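Local structure of glycoside hydrolase family 16 protein (Bacteroides ovatus, 7KR6) at residues 118-123 and 190-195; 124-129 and 147-152. The protein probably hydrolyses O-glycosidic bonds in mixed-linkage beta-glucans as an endo-glucanase, and is captured here with a fluorinated gluco-oligosaccharide bound. The protein carries 1 engineered substitution. All blocks are in the same frame, centred on the assembly; numbering follows the deposited sequence.

Interaction 1: residues 118-123 and 190-195; sequences LPKTNG and SLQDGN
Gln192 lies against Leu118, Pro119, Lys120 and Thr121, and its side chain shows how one glutamine can tie two loops that share no strand pairing. Its CG sits beside its own backbone N, and from there the chain runs straight on (chi2 172°), carrying the amide past the carbonyl O of Pro119 to Thr121. Both ends of the amide are used there. The backbone N of Thr121 gives a hydrogen bond to Gln192 OE1 at 3.0 Å, approaching from well above the carbonyl plane, 56° out of it. Gln192 NE2 in turn donates to Thr121 OG1 at 3.0 Å, with the hydroxyl tilted somewhat from the amide plane. The two side chains cross at about a right angle, and Thr121 CG2 lies 3.4 Å from the same NE2. Packing is close where Pro119 O comes 3.3 Å from Gln192 CD; Leu118 CB makes an ordinary apolar contact with Gln192 CG at 4.1 Å. Leu118 also packs on Met148 and Met150, which sets the buried side of the contact against strand 144-150.

The solvent side belongs to Lys120. This exposed residue reaches back with its tip, the chain bending at the last torsion, and NZ donates to Gln192 O at 2.8 Å almost head-on to the carbonyl; it also forms a salt bridge with Glu162. Waters link the loops where direct bonds are missing. One bridges Leu118 O and Gly194 N, another joins Gln192 OE1, 2.7 Å away, to Asn122 N, and a third accepts from Leu118 N within donating distance of the carbonyl oxygens of Leu191 and Asn195. Held at both ends of its amide, Gln192 has its flip state specified, since exchanging O and N would set two donors against each other at the Thr121 backbone N.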
ATOM      1  N   LEU A 118       4.521 -22.148  -4.585  1.00 20.56           N
ATOM      2  CA  LEU A 118       4.689 -21.325  -3.369  1.00 20.21           C
ATOM      3  C   LEU A 118       4.289 -22.175  -2.170  1.00 23.81           C
ATOM      4  O   LEU A 118       3.317 -22.925  -2.227  1.00 25.95           O
ATOM      5  CB  LEU A 118       3.811 -20.076  -3.470  1.00 20.32           C
ATOM      6  CG  LEU A 118       4.264 -19.049  -4.488  1.00 21.11           C
ATOM      7  CD1 LEU A 118       3.264 -17.909  -4.605  1.00 22.80           C
ATOM      8  CD2 LEU A 118       5.671 -18.558  -4.157  1.00 22.35           C
ATOM      9  N   PRO A 119       4.989 -21.983  -1.040  1.00 22.86           N
ATOM     10  CA  PRO A 119       4.583 -22.542   0.247  1.00 23.36           C
ATOM     11  C   PRO A 119       3.334 -21.780   0.723  1.00 21.86           C
ATOM     12  O   PRO A 119       3.038 -20.657   0.292  1.00 23.08           O
ATOM     13  CB  PRO A 119       5.753 -22.210   1.174  1.00 24.07           C
ATOM     14  CG  PRO A 119       6.261 -20.922   0.605  1.00 25.61           C
ATOM     15  CD  PRO A 119       6.095 -21.037  -0.895  1.00 24.88           C
ATOM     16  N   LYS A 120       2.600 -22.392   1.643  1.00 23.19           N
ATOM     17  CA  LYS A 120       1.629 -21.642   2.467  1.00 25.31           C
ATOM     18  C   LYS A 120       2.347 -20.524   3.217  1.00 21.08           C
ATOM     19  O   LYS A 120       3.257 -20.791   4.009  1.00 23.43           O
ATOM     20  CB  LYS A 120       0.876 -22.653   3.338  1.00 30.38           C
ATOM     21  CG  LYS A 120      -0.046 -23.506   2.476  1.00 31.51           C
ATOM     22  CD  LYS A 120      -0.984 -24.377   3.219  1.00 37.10           C
ATOM     23  CE  LYS A 120      -1.556 -25.447   2.314  1.00 36.49           C
ATOM     24  NZ  LYS A 120      -2.433 -24.895   1.258  1.00 32.18           N
ATOM     25  N   THR A 121       1.933 -19.282   2.985  1.00 20.16           N
ATOM     26  CA  THR A 121       2.653 -18.110   3.524  1.00 19.32           C
ATOM     27  C   THR A 121       2.134 -17.727   4.905  1.00 20.26           C
ATOM     28  O   THR A 121       2.869 -16.988   5.624  1.00 20.30           O
ATOM     29  CB  THR A 121       2.558 -16.913   2.574  1.00 18.97           C
ATOM     30  OG1 THR A 121       1.191 -16.574   2.279  1.00 19.49           O
ATOM     31  CG2 THR A 121       3.331 -17.190   1.309  1.00 19.01           C
ATOM     32  N   ASN A 122       0.907 -18.145   5.246  1.00 19.72           N
ATOM     33  CA  ASN A 122       0.235 -17.700   6.494  1.00 21.87           C
ATOM     34  C   ASN A 122       1.235 -17.691   7.661  1.00 21.79           C
ATOM     35  O   ASN A 122       1.891 -18.726   7.906  1.00 21.98           O
ATOM     36  CB  ASN A 122      -1.039 -18.510   6.825  1.00 22.64           C
ATOM     37  CG  ASN A 122      -1.971 -17.688   7.711  1.00 26.36           C
ATOM     38  OD1 ASN A 122      -1.550 -17.178   8.715  1.00 31.18           O
ATOM     39  ND2 ASN A 122      -3.150 -17.325   7.230  1.00 37.94           N
ATOM     40  N   GLY A 123       1.359 -16.558   8.360  1.00 21.88           N
ATOM     41  CA  GLY A 123       2.221 -16.454   9.558  1.00 22.14           C
ATOM     42  C   GLY A 123       3.613 -15.949   9.276  1.00 19.91           C
ATOM     43  O   GLY A 123       4.495 -16.071  10.135  1.00 21.53           O
ATOM     44  N   SER A 190      -6.573 -20.816  -4.809  1.00 23.61           N
ATOM     45  CA  SER A 190      -5.304 -20.832  -4.041  1.00 23.07           C
ATOM     46  C   SER A 190      -4.101 -20.926  -4.995  1.00 22.67           C
ATOM     47  O   SER A 190      -4.145 -21.725  -5.978  1.00 23.45           O
ATOM     48  CB  SER A 190      -5.266 -21.965  -3.055  1.00 21.08           C
ATOM     49  OG  SER A 190      -3.979 -22.094  -2.500  1.00 21.91           O
ATOM     50  N   LEU A 191      -3.083 -20.089  -4.762  1.00 21.83           N
ATOM     51  CA  LEU A 191      -1.766 -20.147  -5.438  1.00 20.44           C
ATOM     52  C   LEU A 191      -0.792 -20.934  -4.588  1.00 20.88           C
ATOM     53  O   LEU A 191       0.361 -21.081  -5.006  1.00 21.37           O
ATOM     54  CB  LEU A 191      -1.258 -18.734  -5.702  1.00 20.33           C
ATOM     55  CG  LEU A 191      -2.136 -17.958  -6.657  1.00 21.39           C
ATOM     56  CD1 LEU A 191      -1.668 -16.503  -6.666  1.00 21.25           C
ATOM     57  CD2 LEU A 191      -2.085 -18.558  -8.078  1.00 23.31           C
ATOM     58  N   GLN A 192      -1.274 -21.525  -3.475  1.00 21.38           N
ATOM     59  CA  GLN A 192      -0.410 -22.144  -2.459  1.00 21.93           C
ATOM     60  C   GLN A 192      -0.960 -23.561  -2.239  1.00 23.79           C
ATOM     61  O   GLN A 192      -1.200 -23.932  -1.092  1.00 25.84           O
ATOM     62  CB  GLN A 192      -0.327 -21.316  -1.187  1.00 21.24           C
ATOM     63  CG  GLN A 192       0.244 -19.923  -1.413  1.00 20.67           C
ATOM     64  CD  GLN A 192       0.158 -19.030  -0.194  1.00 21.49           C
ATOM     65  OE1 GLN A 192      -0.234 -19.469   0.890  1.00 21.15           O
ATOM     66  NE2 GLN A 192       0.430 -17.745  -0.373  1.00 19.15           N
ATOM     67  N   ASP A 193      -1.158 -24.256  -3.352  1.00 24.91           N
ATOM     68  CA  ASP A 193      -2.057 -25.437  -3.474  1.00 27.28           C
ATOM     69  C   ASP A 193      -1.205 -26.646  -3.884  1.00 28.04           C
ATOM     70  O   ASP A 193      -1.790 -27.608  -4.363  1.00 30.93           O
ATOM     71  CB  ASP A 193      -3.129 -25.200  -4.536  1.00 27.06           C
ATOM     72  CG  ASP A 193      -2.628 -24.923  -5.957  1.00 31.47           C
ATOM     73  OD1 ASP A 193      -1.475 -24.467  -6.089  1.00 26.45           O
ATOM     74  OD2 ASP A 193      -3.436 -25.113  -6.927  1.00 29.72           O
ATOM     75  N   GLY A 194       0.120 -26.559  -3.795  1.00 28.12           N
ATOM     76  CA  GLY A 194       1.013 -27.665  -4.205  1.00 31.85           C
ATOM     77  C   GLY A 194       1.181 -27.781  -5.715  1.00 31.74           C
ATOM     78  O   GLY A 194       1.752 -28.800  -6.142  1.00 33.95           O
ATOM     79  N   ASN A 195       0.748 -26.784  -6.488  1.00 28.31           N
ATOM     80  CA  ASN A 195       0.924 -26.765  -7.959  1.00 28.02           C
ATOM     81  C   ASN A 195       1.725 -25.527  -8.373  1.00 26.94           C
ATOM     82  O   ASN A 195       1.802 -24.553  -7.595  1.00 25.18           O
ATOM     83  CB  ASN A 195      -0.393 -26.790  -8.719  1.00 32.50           C
ATOM     84  CG  ASN A 195      -1.171 -28.075  -8.492  1.00 36.95           C
ATOM     85  OD1 ASN A 195      -2.373 -28.022  -8.280  1.00 42.98           O
ATOM     86  ND2 ASN A 195      -0.493 -29.215  -8.527  1.00 34.29           N
TER
HETATM   87  O   HOH W   1       1.910 -23.278  -5.283  1.00 22.95           O
HETATM   88  O   HOH W   2       2.026 -25.180  -2.578  1.00 31.99           O
HETATM   89  O   HOH W   3      -1.256 -19.054   3.379  1.00 22.01           O

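Interaction 2: residues 124-129 and 147-152; sequences GLWPAF and IMAMGE. Engineered in segment 147-152: Ala149 (natural residue Glu). With G2F (2-deoxy-2-fluoro-alpha-D-glucopyranose), chain C.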
ATOM      1  N   GLY A 124       3.825 -15.323   8.115  1.00 19.51           N
ATOM      2  CA  GLY A 124       5.014 -14.486   7.934  1.00 19.64           C
ATOM      3  C   GLY A 124       5.918 -14.816   6.751  1.00 20.83           C
ATOM      4  O   GLY A 124       6.897 -14.057   6.584  1.00 20.93           O
ATOM      5  N   LEU A 125       5.617 -15.795   5.915  1.00 19.41           N
ATOM      6  CA  LEU A 125       6.485 -16.015   4.712  1.00 19.77           C
ATOM      7  C   LEU A 125       6.153 -14.957   3.657  1.00 17.98           C
ATOM      8  O   LEU A 125       4.972 -14.532   3.535  1.00 18.64           O
ATOM      9  CB  LEU A 125       6.311 -17.424   4.182  1.00 19.36           C
ATOM     10  CG  LEU A 125       6.569 -18.589   5.152  1.00 22.58           C
ATOM     11  CD1 LEU A 125       6.482 -19.908   4.399  1.00 26.33           C
ATOM     12  CD2 LEU A 125       7.922 -18.426   5.803  1.00 26.29           C
ATOM     13  N   TRP A 126       7.179 -14.499   2.931  1.00 17.88           N
ATOM     14  CA  TRP A 126       7.056 -13.401   1.959  1.00 17.02           C
ATOM     15  C   TRP A 126       7.869 -13.735   0.721  1.00 16.54           C
ATOM     16  O   TRP A 126       8.989 -13.197   0.509  1.00 16.74           O
ATOM     17  CB  TRP A 126       7.489 -12.116   2.659  1.00 17.59           C
ATOM     18  CG  TRP A 126       7.475 -10.876   1.838  1.00 16.91           C
ATOM     19  CD1 TRP A 126       6.889 -10.643   0.624  1.00 18.32           C
ATOM     20  CD2 TRP A 126       8.080  -9.640   2.239  1.00 17.96           C
ATOM     21  NE1 TRP A 126       7.127  -9.351   0.225  1.00 17.65           N
ATOM     22  CE2 TRP A 126       7.864  -8.723   1.195  1.00 18.33           C
ATOM     23  CE3 TRP A 126       8.856  -9.249   3.341  1.00 18.26           C
ATOM     24  CZ2 TRP A 126       8.359  -7.426   1.245  1.00 18.84           C
ATOM     25  CZ3 TRP A 126       9.333  -7.962   3.395  1.00 19.30           C
ATOM     26  CH2 TRP A 126       9.081  -7.070   2.366  1.00 18.79           C
ATOM     27  N   PRO A 127       7.325 -14.599  -0.143  1.00 17.53           N
ATOM     28  CA  PRO A 127       7.951 -14.874  -1.447  1.00 16.68           C
ATOM     29  C   PRO A 127       7.716 -13.730  -2.420  1.00 17.94           C
ATOM     30  O   PRO A 127       6.656 -13.087  -2.355  1.00 16.80           O
ATOM     31  CB  PRO A 127       7.164 -16.057  -1.978  1.00 17.42           C
ATOM     32  CG  PRO A 127       5.784 -15.926  -1.300  1.00 17.11           C
ATOM     33  CD  PRO A 127       6.104 -15.399   0.079  1.00 17.54           C
ATOM     34  N   ALA A 128       8.663 -13.530  -3.346  1.00 17.04           N
ATOM     35  CA  ALA A 128       8.506 -12.485  -4.376  1.00 15.60           C
ATOM     36  C   ALA A 128       9.279 -12.863  -5.653  1.00 14.72           C
ATOM     37  O   ALA A 128      10.300 -13.613  -5.606  1.00 17.06           O
ATOM     38  CB  ALA A 128       8.930 -11.145  -3.832  1.00 16.46           C
ATOM     39  N   PHE A 129       8.747 -12.387  -6.754  1.00 16.23           N
ATOM     40  CA  PHE A 129       9.323 -12.447  -8.108  1.00 16.63           C
ATOM     41  C   PHE A 129       9.329 -11.009  -8.594  1.00 16.19           C
ATOM     42  O   PHE A 129       8.224 -10.423  -8.701  1.00 16.15           O
ATOM     43  CB  PHE A 129       8.448 -13.369  -8.961  1.00 16.78           C
ATOM     44  CG  PHE A 129       8.712 -13.357 -10.447  1.00 18.42           C
ATOM     45  CD1 PHE A 129      10.001 -13.192 -10.965  1.00 19.13           C
ATOM     46  CD2 PHE A 129       7.668 -13.526 -11.329  1.00 19.78           C
ATOM     47  CE1 PHE A 129      10.201 -13.218 -12.338  1.00 19.66           C
ATOM     48  CE2 PHE A 129       7.863 -13.573 -12.701  1.00 18.27           C
ATOM     49  CZ  PHE A 129       9.145 -13.410 -13.197  1.00 18.59           C
ATOM     50  N   ILE A 147       6.572  -8.024  -9.417  1.00 17.42           N
ATOM     51  CA  ILE A 147       5.611  -8.685 -10.328  1.00 16.96           C
ATOM     52  C   ILE A 147       4.572  -9.406  -9.453  1.00 17.07           C
ATOM     53  O   ILE A 147       3.361  -9.246  -9.660  1.00 17.93           O
ATOM     54  CB  ILE A 147       6.293  -9.654 -11.304  1.00 17.59           C
ATOM     55  CG1 ILE A 147       7.261  -8.930 -12.240  1.00 18.70           C
ATOM     56  CG2 ILE A 147       5.252 -10.428 -12.087  1.00 18.94           C
ATOM     57  CD1 ILE A 147       8.148  -9.848 -13.010  1.00 17.44           C
ATOM     58  N   MET A 148       5.074 -10.153  -8.496  1.00 18.10           N
ATOM     59  CA  MET A 148       4.193 -10.878  -7.556  1.00 18.76           C
ATOM     60  C   MET A 148       4.895 -10.925  -6.213  1.00 18.48           C
ATOM     61  O   MET A 148       6.081 -11.198  -6.142  1.00 19.75           O
ATOM     62  CB  MET A 148       3.939 -12.294  -8.091  1.00 23.71           C
ATOM     63  CG  MET A 148       3.216 -13.283  -7.145  1.00 28.34           C
ATOM     64  SD  MET A 148       4.231 -14.010  -5.844  1.00 25.72           S
ATOM     65  CE  MET A 148       5.282 -15.130  -6.773  1.00 26.69           C
ATOM     66  N   ALA A 149       4.119 -10.699  -5.162  1.00 16.53           N
ATOM     67  CA  ALA A 149       4.483 -11.024  -3.787  1.00 18.22           C
ATOM     68  C   ALA A 149       3.239 -11.576  -3.114  1.00 14.76           C
ATOM     69  O   ALA A 149       2.133 -11.136  -3.439  1.00 16.78           O
ATOM     70  CB  ALA A 149       4.984  -9.825  -3.066  1.00 18.39           C
ATOM     71  N   MET A 150       3.438 -12.532  -2.228  1.00 17.03           N
ATOM     72  CA  MET A 150       2.335 -12.971  -1.320  1.00 16.94           C
ATOM     73  C   MET A 150       2.836 -12.845   0.105  1.00 16.40           C
ATOM     74  O   MET A 150       4.044 -12.675   0.354  1.00 16.45           O
ATOM     75  CB  MET A 150       1.902 -14.400  -1.630  1.00 18.18           C
ATOM     76  CG  MET A 150       1.374 -14.528  -3.026  1.00 19.19           C
ATOM     77  SD  MET A 150       0.518 -16.055  -3.400  1.00 18.93           S
ATOM     78  CE  MET A 150      -1.085 -15.679  -2.686  1.00 18.53           C
ATOM     79  N   GLY A 151       1.909 -12.894   1.057  1.00 16.51           N
ATOM     80  CA  GLY A 151       2.307 -12.848   2.477  1.00 17.08           C
ATOM     81  C   GLY A 151       1.890 -11.558   3.164  1.00 17.77           C
ATOM     82  O   GLY A 151       2.269 -11.363   4.335  1.00 18.48           O
ATOM     83  N   GLU A 152       1.207 -10.625   2.495  1.00 18.95           N
ATOM     84  CA  GLU A 152       0.948  -9.280   3.082  1.00 18.97           C
ATOM     85  C   GLU A 152       0.105  -9.389   4.358  1.00 19.34           C
ATOM     86  O   GLU A 152      -0.775 -10.276   4.415  1.00 19.77           O
ATOM     87  CB  GLU A 152       0.264  -8.382   2.056  1.00 20.41           C
ATOM     88  CG  GLU A 152       0.357  -6.896   2.370  1.00 22.76           C
ATOM     89  CD  GLU A 152      -0.832  -6.346   3.147  1.00 31.33           C
ATOM     90  OE1 GLU A 152      -0.660  -5.398   3.893  1.00 37.60           O
ATOM     91  OE2 GLU A 152      -1.914  -6.945   3.071  1.00 31.82           O
TER
HETATM   92  C1  G2F C   1       9.931  -4.312  -3.751  1.00 17.26           C
HETATM   93  C2  G2F C   1      10.453  -3.673  -2.510  1.00 18.10           C
HETATM   94  C3  G2F C   1      11.643  -4.424  -1.951  1.00 17.79           C
HETATM   95  C4  G2F C   1      11.204  -5.838  -1.665  1.00 16.81           C
HETATM   96  C5  G2F C   1      10.742  -6.446  -3.026  1.00 17.43           C
HETATM   97  C6  G2F C   1      10.336  -7.902  -3.022  1.00 18.70           C
HETATM   98  O3  G2F C   1      12.139  -3.768  -0.789  1.00 18.78           O
HETATM   99  O4  G2F C   1      12.342  -6.553  -1.067  1.00 18.64           O
HETATM  100  O5  G2F C   1       9.645  -5.711  -3.604  1.00 18.90           O
HETATM  101  O6  G2F C   1       9.360  -8.145  -1.942  1.00 19.33           O
HETATM  102  F2  G2F C   1      10.703  -2.292  -2.779  1.00 20.54           F
HETATM  103  O   HOH W   4       3.029 -13.841   5.494  1.00 18.64           O
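The hairpin of strands 125-133 and 144-150 forms part of the glycan pocket, and its portions 125-129 and 147-150 run antiparallel, at 175°. Ala128 faces the engineered Ala149 in a non-hydrogen-bonded pair, CB to CB 4.2 Å, whereas Phe129 and Met148 form a hydrogen-bonded pair, with Phe129 N to Met148 O at 3.0 Å. Met150 N donates to Pro127 O. Ile147 and Met148 both lie opposite Phe129, a classic beta bulge: Phe129 O accepts from Met148 N at 3.2 Å and, weakly, from Ile147 N. Ile147 CD1 stands over one face of the Phe129 ring in a CH-pi contact, 3.8 Å from its centroid and 16° off the normal.

With CG anti to the backbone N (chi1 178°), the Trp126 indole meets Ala149 CB at its edge, 4.0 Å from NE1. This rotation also brings NE1 within 3.3 Å of the fluoroglucose O6, and Ala128 CB is 3.6 Å from that oxygen. Buried Met150 O has no hydrogen-bond partner in the model and is met by C-H groups, among them Trp126 CA and Pro127 CD. Backbone bonds thus fix the hairpin, while indole and methyl border the sugar's hydroxymethyl group.

In the fold
Both contacts are largely buried, but interaction 2 lies deep in the fold, its centre about 6 Å from the chain centre, and interaction 1 has its centre about 14 Å out, where its Lys120 meets solvent. Interaction 2 joins neighbouring strands of a hairpin; interaction 1 joins two loops. They share a border: Leu118 CD1 packs 3.5 Å from Met150 SD, and Thr121 CG2 equally close to Pro127 CD. The face of the hairpin carrying Met148 therefore meets the loop contact, while Trp126 and Ala128 line the glycan pocket. The loop contact relies on side-chain polar groups and water, the strand contact on backbone bonds interrupted by a bulge and on apolar side chains.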